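Local coordinates for alpha-L-rhamnosidase (Klebsiella oxytoca, PDB 4XHC), which hydrolyses terminal alpha-L-rhamnose residues from glycosides as a two-domain enzyme of glycoside hydrolase family 78, at residues P118-E130 with W150-P162. Sequence-based numbering, arbitrary orientation.
Sequences PDAPAHLQLTFGE and WLQQQDLWLDVLP
Q152 opens the pairing: its O accepts from F128 N at 3.1 Å, and a water links Q152 N to F128 O. Its aliphatic CB packs on F128 CB, while Q152 NE2 donates to C172 O, as an amide can to a backbone carbonyl. Q154 then exchanges two backbone bonds with L126 and folds its own amide back to D155 O. D155 suits its place between H123 and Q125 because each carboxylate oxygen takes a different donor. H123 NE2 meets D155 OD2 at 3.1 Å, in the imidazole plane and on the anti lone pair; Q125 NE2 approaches D155 OD1 at 2.7 Å from the syn side, in a bent bond of 132°, with amide and carboxylate nearly perpendicular. L156 turns to the other face, where its CD1 lies 4.0 Å from L126 CD1. On the face of D155, the five-membered ring of W157 forms an offset stack with the H123 imidazole, centroids 4.3 Å apart and planes at 14°; H123 reaches it with CG anti to the backbone N (chi1 174°). L158 pairs with A122, whose small methyl fits beside it. D159 OD1 forms a salt bridge with R169 of the second subunit, on which W157 also packs. Strand 122-129 lies between strands 153-158 and 175-182, hydrogen-bonded to both; strand 153-158 is outermost within the chain and borders the second subunit, and the leucine face packs on strands 106-115 and 187-200 of the other sheet.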
ATOM      1  N   PRO A 118     -15.221   3.035 -15.816  1.00 61.94           N
ATOM      2  CA  PRO A 118     -14.635   2.194 -14.756  1.00 61.18           C
ATOM      3  C   PRO A 118     -15.527   2.042 -13.507  1.00 60.54           C
ATOM      4  O   PRO A 118     -15.863   3.032 -12.854  1.00 61.65           O
ATOM      5  CB  PRO A 118     -13.308   2.897 -14.424  1.00 59.71           C
ATOM      6  CG  PRO A 118     -13.473   4.298 -14.901  1.00 60.85           C
ATOM      7  CD  PRO A 118     -14.472   4.283 -16.029  1.00 61.18           C
ATOM      8  N   ASP A 119     -15.873   0.798 -13.175  1.00 60.12           N
ATOM      9  CA  ASP A 119     -16.858   0.507 -12.125  1.00 58.94           C
ATOM     10  C   ASP A 119     -16.272  -0.157 -10.877  1.00 54.49           C
ATOM     11  O   ASP A 119     -17.007  -0.743 -10.090  1.00 54.70           O
ATOM     12  CB  ASP A 119     -18.009  -0.355 -12.688  1.00 60.89           C
ATOM     13  CG  ASP A 119     -17.551  -1.735 -13.140  1.00 60.98           C
ATOM     14  OD1 ASP A 119     -16.324  -1.957 -13.199  1.00 61.07           O
ATOM     15  OD2 ASP A 119     -18.416  -2.586 -13.447  1.00 62.13           O
ATOM     16  N   ALA A 120     -14.964  -0.057 -10.690  1.00 51.64           N
ATOM     17  CA  ALA A 120     -14.330  -0.548  -9.466  1.00 50.31           C
ATOM     18  C   ALA A 120     -12.925   0.027  -9.320  1.00 47.82           C
ATOM     19  O   ALA A 120     -12.337   0.451 -10.292  1.00 48.39           O
ATOM     20  CB  ALA A 120     -14.283  -2.068  -9.473  1.00 50.23           C
ATOM     21  N   PRO A 121     -12.372   0.026  -8.104  1.00 46.84           N
ATOM     22  CA  PRO A 121     -10.980   0.442  -7.970  1.00 46.56           C
ATOM     23  C   PRO A 121     -10.030  -0.415  -8.801  1.00 46.91           C
ATOM     24  O   PRO A 121     -10.326  -1.578  -9.074  1.00 48.96           O
ATOM     25  CB  PRO A 121     -10.683   0.231  -6.475  1.00 46.48           C
ATOM     26  CG  PRO A 121     -12.013   0.221  -5.814  1.00 47.24           C
ATOM     27  CD  PRO A 121     -12.964  -0.360  -6.815  1.00 47.51           C
ATOM     28  N   ALA A 122      -8.907   0.158  -9.205  1.00 45.91           N
ATOM     29  CA  ALA A 122      -7.870  -0.609  -9.875  1.00 45.91           C
ATOM     30  C   ALA A 122      -6.780  -0.969  -8.861  1.00 45.73           C
ATOM     31  O   ALA A 122      -6.173  -0.079  -8.258  1.00 47.01           O
ATOM     32  CB  ALA A 122      -7.289   0.193 -11.025  1.00 46.36           C
ATOM     33  N   HIS A 123      -6.542  -2.263  -8.672  1.00 43.44           N
ATOM     34  CA  HIS A 123      -5.580  -2.730  -7.685  1.00 42.95           C
ATOM     35  C   HIS A 123      -4.290  -3.151  -8.383  1.00 43.22           C
ATOM     36  O   HIS A 123      -4.278  -4.092  -9.162  1.00 43.55           O
ATOM     37  CB  HIS A 123      -6.196  -3.881  -6.879  1.00 43.53           C
ATOM     38  CG  HIS A 123      -5.255  -4.551  -5.928  1.00 43.29           C
ATOM     39  ND1 HIS A 123      -5.491  -5.810  -5.420  1.00 44.88           N
ATOM     40  CD2 HIS A 123      -4.079  -4.145  -5.395  1.00 43.32           C
ATOM     41  CE1 HIS A 123      -4.501  -6.153  -4.615  1.00 44.37           C
ATOM     42  NE2 HIS A 123      -3.632  -5.159  -4.580  1.00 44.29           N
ATOM     43  N   LEU A 124      -3.207  -2.435  -8.099  1.00 44.21           N
ATOM     44  CA  LEU A 124      -1.910  -2.716  -8.691  1.00 45.26           C
ATOM     45  C   LEU A 124      -0.938  -3.164  -7.632  1.00 45.15           C
ATOM     46  O   LEU A 124      -1.117  -2.872  -6.461  1.00 43.53           O
ATOM     47  CB  LEU A 124      -1.318  -1.458  -9.323  1.00 45.73           C
ATOM     48  CG  LEU A 124      -2.112  -0.756 -10.406  1.00 47.45           C
ATOM     49  CD1 LEU A 124      -1.448   0.571 -10.722  1.00 47.57           C
ATOM     50  CD2 LEU A 124      -2.212  -1.623 -11.647  1.00 48.89           C
ATOM     51  N   GLN A 125       0.113  -3.839  -8.078  1.00 46.70           N
ATOM     52  CA  GLN A 125       1.239  -4.197  -7.235  1.00 48.60           C
ATOM     53  C   GLN A 125       2.526  -3.857  -7.961  1.00 47.70           C
ATOM     54  O   GLN A 125       2.728  -4.295  -9.096  1.00 47.14           O
ATOM     55  CB  GLN A 125       1.211  -5.693  -6.944  1.00 53.18           C
ATOM     56  CG  GLN A 125       2.530  -6.280  -6.457  1.00 55.26           C
ATOM     57  CD  GLN A 125       2.327  -7.269  -5.360  1.00 58.32           C
ATOM     58  OE1 GLN A 125       2.523  -8.479  -5.534  1.00 59.88           O
ATOM     59  NE2 GLN A 125       1.907  -6.765  -4.214  1.00 60.13           N
ATOM     60  N   LEU A 126       3.395  -3.097  -7.292  1.00 46.33           N
ATOM     61  CA  LEU A 126       4.685  -2.701  -7.843  1.00 46.36           C
ATOM     62  C   LEU A 126       5.820  -3.363  -7.086  1.00 45.47           C
ATOM     63  O   LEU A 126       5.764  -3.491  -5.868  1.00 47.34           O
ATOM     64  CB  LEU A 126       4.851  -1.189  -7.762  1.00 48.36           C
ATOM     65  CG  LEU A 126       3.716  -0.328  -8.315  1.00 49.14           C
ATOM     66  CD1 LEU A 126       4.139   1.122  -8.286  1.00 49.96           C
ATOM     67  CD2 LEU A 126       3.347  -0.728  -9.733  1.00 50.95           C
ATOM     68  N   THR A 127       6.847  -3.792  -7.812  1.00 46.13           N
ATOM     69  CA  THR A 127       8.034  -4.409  -7.209  1.00 44.39           C
ATOM     70  C   THR A 127       9.281  -3.813  -7.844  1.00 43.98           C
ATOM     71  O   THR A 127       9.358  -3.681  -9.066  1.00 44.86           O
ATOM     72  CB  THR A 127       8.015  -5.928  -7.395  1.00 44.25           C
ATOM     73  OG1 THR A 127       6.728  -6.421  -7.046  1.00 44.91           O
ATOM     74  CG2 THR A 127       9.026  -6.600  -6.513  1.00 45.03           C
ATOM     75  N   PHE A 128      10.243  -3.440  -7.009  1.00 43.02           N
ATOM     76  CA  PHE A 128      11.431  -2.728  -7.455  1.00 43.54           C
ATOM     77  C   PHE A 128      12.678  -3.553  -7.195  1.00 44.51           C
ATOM     78  O   PHE A 128      12.837  -4.112  -6.106  1.00 46.85           O
ATOM     79  CB  PHE A 128      11.576  -1.441  -6.665  1.00 43.76           C
ATOM     80  CG  PHE A 128      10.420  -0.499  -6.797  1.00 44.25           C
ATOM     81  CD1 PHE A 128       9.293  -0.648  -5.997  1.00 44.24           C
ATOM     82  CD2 PHE A 128      10.477   0.570  -7.683  1.00 43.73           C
ATOM     83  CE1 PHE A 128       8.235   0.244  -6.093  1.00 44.05           C
ATOM     84  CE2 PHE A 128       9.418   1.452  -7.792  1.00 44.45           C
ATOM     85  CZ  PHE A 128       8.297   1.295  -6.992  1.00 44.02           C
ATOM     86  N   GLY A 129      13.591  -3.589  -8.157  1.00 45.24           N
ATOM     87  CA  GLY A 129      14.831  -4.342  -7.987  1.00 45.77           C
ATOM     88  C   GLY A 129      16.066  -3.666  -8.543  1.00 46.59           C
ATOM     89  O   GLY A 129      16.014  -3.041  -9.595  1.00 47.89           O
ATOM     90  N   GLU A 130      17.181  -3.798  -7.831  1.00 47.27           N
ATOM     91  CA  GLU A 130      18.461  -3.358  -8.354  1.00 49.15           C
ATOM     92  C   GLU A 130      18.974  -4.353  -9.398  1.00 49.57           C
ATOM     93  O   GLU A 130      19.638  -3.959 -10.359  1.00 49.76           O
ATOM     94  CB  GLU A 130      19.490  -3.214  -7.228  1.00 51.75           C
ATOM     95  CG  GLU A 130      19.152  -2.199  -6.143  1.00 51.37           C
ATOM     96  CD  GLU A 130      20.217  -2.159  -5.055  1.00 52.11           C
ATOM     97  OE1 GLU A 130      20.361  -3.170  -4.333  1.00 53.85           O
ATOM     98  OE2 GLU A 130      20.919  -1.137  -4.906  1.00 50.34           O
ATOM     99  N   TRP A 150      12.900  -4.104   4.263  1.00 44.33           N
ATOM    100  CA  TRP A 150      13.792  -3.455   3.290  1.00 46.16           C
ATOM    101  C   TRP A 150      13.463  -3.782   1.823  1.00 45.98           C
ATOM    102  O   TRP A 150      13.841  -3.034   0.918  1.00 47.44           O
ATOM    103  CB  TRP A 150      15.250  -3.840   3.557  1.00 47.24           C
ATOM    104  CG  TRP A 150      15.879  -3.141   4.724  1.00 49.01           C
ATOM    105  CD1 TRP A 150      16.435  -3.728   5.826  1.00 49.80           C
ATOM    106  CD2 TRP A 150      16.022  -1.729   4.904  1.00 49.74           C
ATOM    107  NE1 TRP A 150      16.907  -2.768   6.681  1.00 50.14           N
ATOM    108  CE2 TRP A 150      16.668  -1.532   6.140  1.00 50.43           C
ATOM    109  CE3 TRP A 150      15.653  -0.608   4.146  1.00 50.82           C
ATOM    110  CZ2 TRP A 150      16.966  -0.258   6.635  1.00 52.19           C
ATOM    111  CZ3 TRP A 150      15.946   0.662   4.640  1.00 51.53           C
ATOM    112  CH2 TRP A 150      16.598   0.825   5.875  1.00 52.28           C
ATOM    113  N   LEU A 151      12.796  -4.909   1.597  1.00 46.29           N
ATOM    114  CA  LEU A 151      12.439  -5.336   0.254  1.00 46.60           C
ATOM    115  C   LEU A 151      11.356  -4.419  -0.320  1.00 46.98           C
ATOM    116  O   LEU A 151      10.316  -4.207   0.312  1.00 46.48           O
ATOM    117  CB  LEU A 151      11.980  -6.792   0.275  1.00 46.67           C
ATOM    118  CG  LEU A 151      13.036  -7.794   0.756  1.00 47.87           C
ATOM    119  CD1 LEU A 151      12.457  -9.184   0.923  1.00 48.62           C
ATOM    120  CD2 LEU A 151      14.208  -7.849  -0.205  1.00 48.93           C
ATOM    121  N   GLN A 152      11.614  -3.891  -1.520  1.00 48.10           N
ATOM    122  CA  GLN A 152      10.869  -2.752  -2.076  1.00 49.21           C
ATOM    123  C   GLN A 152       9.658  -3.151  -2.921  1.00 49.74           C
ATOM    124  O   GLN A 152       9.774  -3.840  -3.933  1.00 49.30           O
ATOM    125  CB  GLN A 152      11.815  -1.879  -2.899  1.00 50.45           C
ATOM    126  CG  GLN A 152      13.047  -1.410  -2.128  1.00 49.90           C
ATOM    127  CD  GLN A 152      13.950  -0.547  -2.977  1.00 49.37           C
ATOM    128  OE1 GLN A 152      14.068   0.654  -2.757  1.00 47.75           O
ATOM    129  NE2 GLN A 152      14.592  -1.158  -3.964  1.00 50.00           N
ATOM    130  N   GLN A 153       8.497  -2.651  -2.517  1.00 50.47           N
ATOM    131  CA  GLN A 153       7.229  -3.240  -2.885  1.00 49.26           C
ATOM    132  C   GLN A 153       6.113  -2.287  -2.475  1.00 48.59           C
ATOM    133  O   GLN A 153       6.220  -1.635  -1.443  1.00 49.48           O
ATOM    134  CB  GLN A 153       7.113  -4.531  -2.101  1.00 50.81           C
ATOM    135  CG  GLN A 153       5.980  -5.435  -2.505  1.00 54.86           C
ATOM    136  CD  GLN A 153       5.953  -6.686  -1.662  1.00 55.97           C
ATOM    137  OE1 GLN A 153       6.268  -6.654  -0.469  1.00 55.82           O
ATOM    138  NE2 GLN A 153       5.602  -7.800  -2.280  1.00 57.03           N
ATOM    139  N   GLN A 154       5.041  -2.198  -3.255  1.00 48.11           N
ATOM    140  CA  GLN A 154       3.951  -1.278  -2.927  1.00 47.20           C
ATOM    141  C   GLN A 154       2.663  -1.659  -3.628  1.00 48.08           C
ATOM    142  O   GLN A 154       2.646  -1.786  -4.842  1.00 46.81           O
ATOM    143  CB  GLN A 154       4.336   0.155  -3.322  1.00 48.59           C
ATOM    144  CG  GLN A 154       3.325   1.244  -2.951  1.00 49.04           C
ATOM    145  CD  GLN A 154       3.121   1.378  -1.449  1.00 48.62           C
ATOM    146  OE1 GLN A 154       3.949   1.960  -0.745  1.00 49.81           O
ATOM    147  NE2 GLN A 154       2.020   0.833  -0.952  1.00 47.50           N
ATOM    148  N   ASP A 155       1.582  -1.812  -2.860  1.00 51.14           N
ATOM    149  CA  ASP A 155       0.248  -2.019  -3.432  1.00 52.46           C
ATOM    150  C   ASP A 155      -0.497  -0.696  -3.508  1.00 49.67           C
ATOM    151  O   ASP A 155      -0.343   0.157  -2.651  1.00 49.70           O
ATOM    152  CB  ASP A 155      -0.578  -3.083  -2.675  1.00 57.18           C
ATOM    153  CG  ASP A 155      -0.054  -4.513  -2.908  1.00 62.03           C
ATOM    154  OD1 ASP A 155       1.169  -4.705  -2.683  1.00 68.10           O
ATOM    155  OD2 ASP A 155      -0.838  -5.424  -3.320  1.00 57.96           O
ATOM    156  N   LEU A 156      -1.291  -0.535  -4.557  1.00 49.20           N
ATOM    157  CA  LEU A 156      -2.068   0.675  -4.792  1.00 49.12           C
ATOM    158  C   LEU A 156      -3.491   0.336  -5.153  1.00 48.34           C
ATOM    159  O   LEU A 156      -3.734  -0.597  -5.910  1.00 47.42           O
ATOM    160  CB  LEU A 156      -1.488   1.454  -5.966  1.00 51.47           C
ATOM    161  CG  LEU A 156      -0.096   2.025  -5.755  1.00 53.72           C
ATOM    162  CD1 LEU A 156       0.516   2.441  -7.085  1.00 54.04           C
ATOM    163  CD2 LEU A 156      -0.182   3.201  -4.787  1.00 56.15           C
ATOM    164  N   TRP A 157      -4.429   1.110  -4.617  1.00 48.60           N
ATOM    165  CA  TRP A 157      -5.823   1.039  -5.027  1.00 47.93           C
ATOM    166  C   TRP A 157      -6.231   2.400  -5.571  1.00 48.36           C
ATOM    167  O   TRP A 157      -6.355   3.357  -4.821  1.00 49.25           O
ATOM    168  CB  TRP A 157      -6.726   0.642  -3.848  1.00 47.82           C
ATOM    169  CG  TRP A 157      -6.617  -0.814  -3.449  1.00 47.22           C
ATOM    170  CD1 TRP A 157      -7.446  -1.844  -3.823  1.00 47.29           C
ATOM    171  CD2 TRP A 157      -5.614  -1.392  -2.617  1.00 45.98           C
ATOM    172  NE1 TRP A 157      -7.013  -3.022  -3.270  1.00 46.24           N
ATOM    173  CE2 TRP A 157      -5.887  -2.773  -2.530  1.00 45.37           C
ATOM    174  CE3 TRP A 157      -4.507  -0.874  -1.934  1.00 44.82           C
ATOM    175  CZ2 TRP A 157      -5.101  -3.640  -1.791  1.00 45.02           C
ATOM    176  CZ3 TRP A 157      -3.724  -1.736  -1.198  1.00 45.15           C
ATOM    177  CH2 TRP A 157      -4.028  -3.109  -1.128  1.00 44.89           C
ATOM    178  N   LEU A 158      -6.449   2.479  -6.876  1.00 49.07           N
ATOM    179  CA  LEU A 158      -6.890   3.717  -7.508  1.00 49.69           C
ATOM    180  C   LEU A 158      -8.414   3.733  -7.597  1.00 50.20           C
ATOM    181  O   LEU A 158      -8.990   2.998  -8.396  1.00 50.81           O
ATOM    182  CB  LEU A 158      -6.291   3.824  -8.904  1.00 49.86           C
ATOM    183  CG  LEU A 158      -4.794   3.538  -8.952  1.00 49.87           C
ATOM    184  CD1 LEU A 158      -4.264   3.567 -10.376  1.00 49.92           C
ATOM    185  CD2 LEU A 158      -4.068   4.543  -8.083  1.00 51.46           C
ATOM    186  N   ASP A 159      -9.060   4.567  -6.780  1.00 49.73           N
ATOM    187  CA  ASP A 159     -10.523   4.723  -6.826  1.00 49.90           C
ATOM    188  C   ASP A 159     -11.004   5.481  -8.074  1.00 48.59           C
ATOM    189  O   ASP A 159     -12.122   5.280  -8.529  1.00 48.90           O
ATOM    190  CB  ASP A 159     -11.048   5.446  -5.568  1.00 52.35           C
ATOM    191  CG  ASP A 159     -10.876   4.627  -4.276  1.00 54.26           C
ATOM    192  OD1 ASP A 159     -11.308   3.454  -4.243  1.00 55.64           O
ATOM    193  OD2 ASP A 159     -10.326   5.172  -3.280  1.00 53.87           O
ATOM    194  N   VAL A 160     -10.163   6.345  -8.628  1.00 48.31           N
ATOM    195  CA  VAL A 160     -10.584   7.276  -9.673  1.00 49.62           C
ATOM    196  C   VAL A 160      -9.588   7.319 -10.826  1.00 50.03           C
ATOM    197  O   VAL A 160      -8.389   7.448 -10.604  1.00 49.44           O
ATOM    198  CB  VAL A 160     -10.726   8.710  -9.117  1.00 50.23           C
ATOM    199  CG1 VAL A 160     -11.194   9.666 -10.210  1.00 51.92           C
ATOM    200  CG2 VAL A 160     -11.683   8.737  -7.932  1.00 50.28           C
ATOM    201  N   LEU A 161     -10.107   7.227 -12.049  1.00 51.80           N
ATOM    202  CA  LEU A 161      -9.303   7.311 -13.265  1.00 53.15           C
ATOM    203  C   LEU A 161      -9.864   8.425 -14.152  1.00 54.96           C
ATOM    204  O   LEU A 161     -11.063   8.668 -14.129  1.00 58.13           O
ATOM    205  CB  LEU A 161      -9.332   5.963 -13.997  1.00 52.69           C
ATOM    206  CG  LEU A 161      -8.781   4.773 -13.186  1.00 51.08           C
ATOM    207  CD1 LEU A 161      -9.163   3.442 -13.814  1.00 50.69           C
ATOM    208  CD2 LEU A 161      -7.270   4.866 -13.025  1.00 49.94           C
ATOM    209  N   PRO A 162      -9.032   9.134 -14.908  1.00 56.61           N
ATOM    210  CA  PRO A 162      -7.576   8.972 -14.928  1.00 56.73           C
ATOM    211  C   PRO A 162      -6.885   9.350 -13.612  1.00 55.77           C
ATOM    212  O   PRO A 162      -7.463  10.061 -12.804  1.00 56.79           O
ATOM    213  CB  PRO A 162      -7.138   9.932 -16.052  1.00 57.42           C
ATOM    214  CG  PRO A 162      -8.260  10.909 -16.204  1.00 58.26           C
ATOM    215  CD  PRO A 162      -9.497  10.133 -15.891  1.00 57.79           C
TER
HETATM  216  O   HOH W   1      14.005  -4.606  -3.429  1.00 53.89           O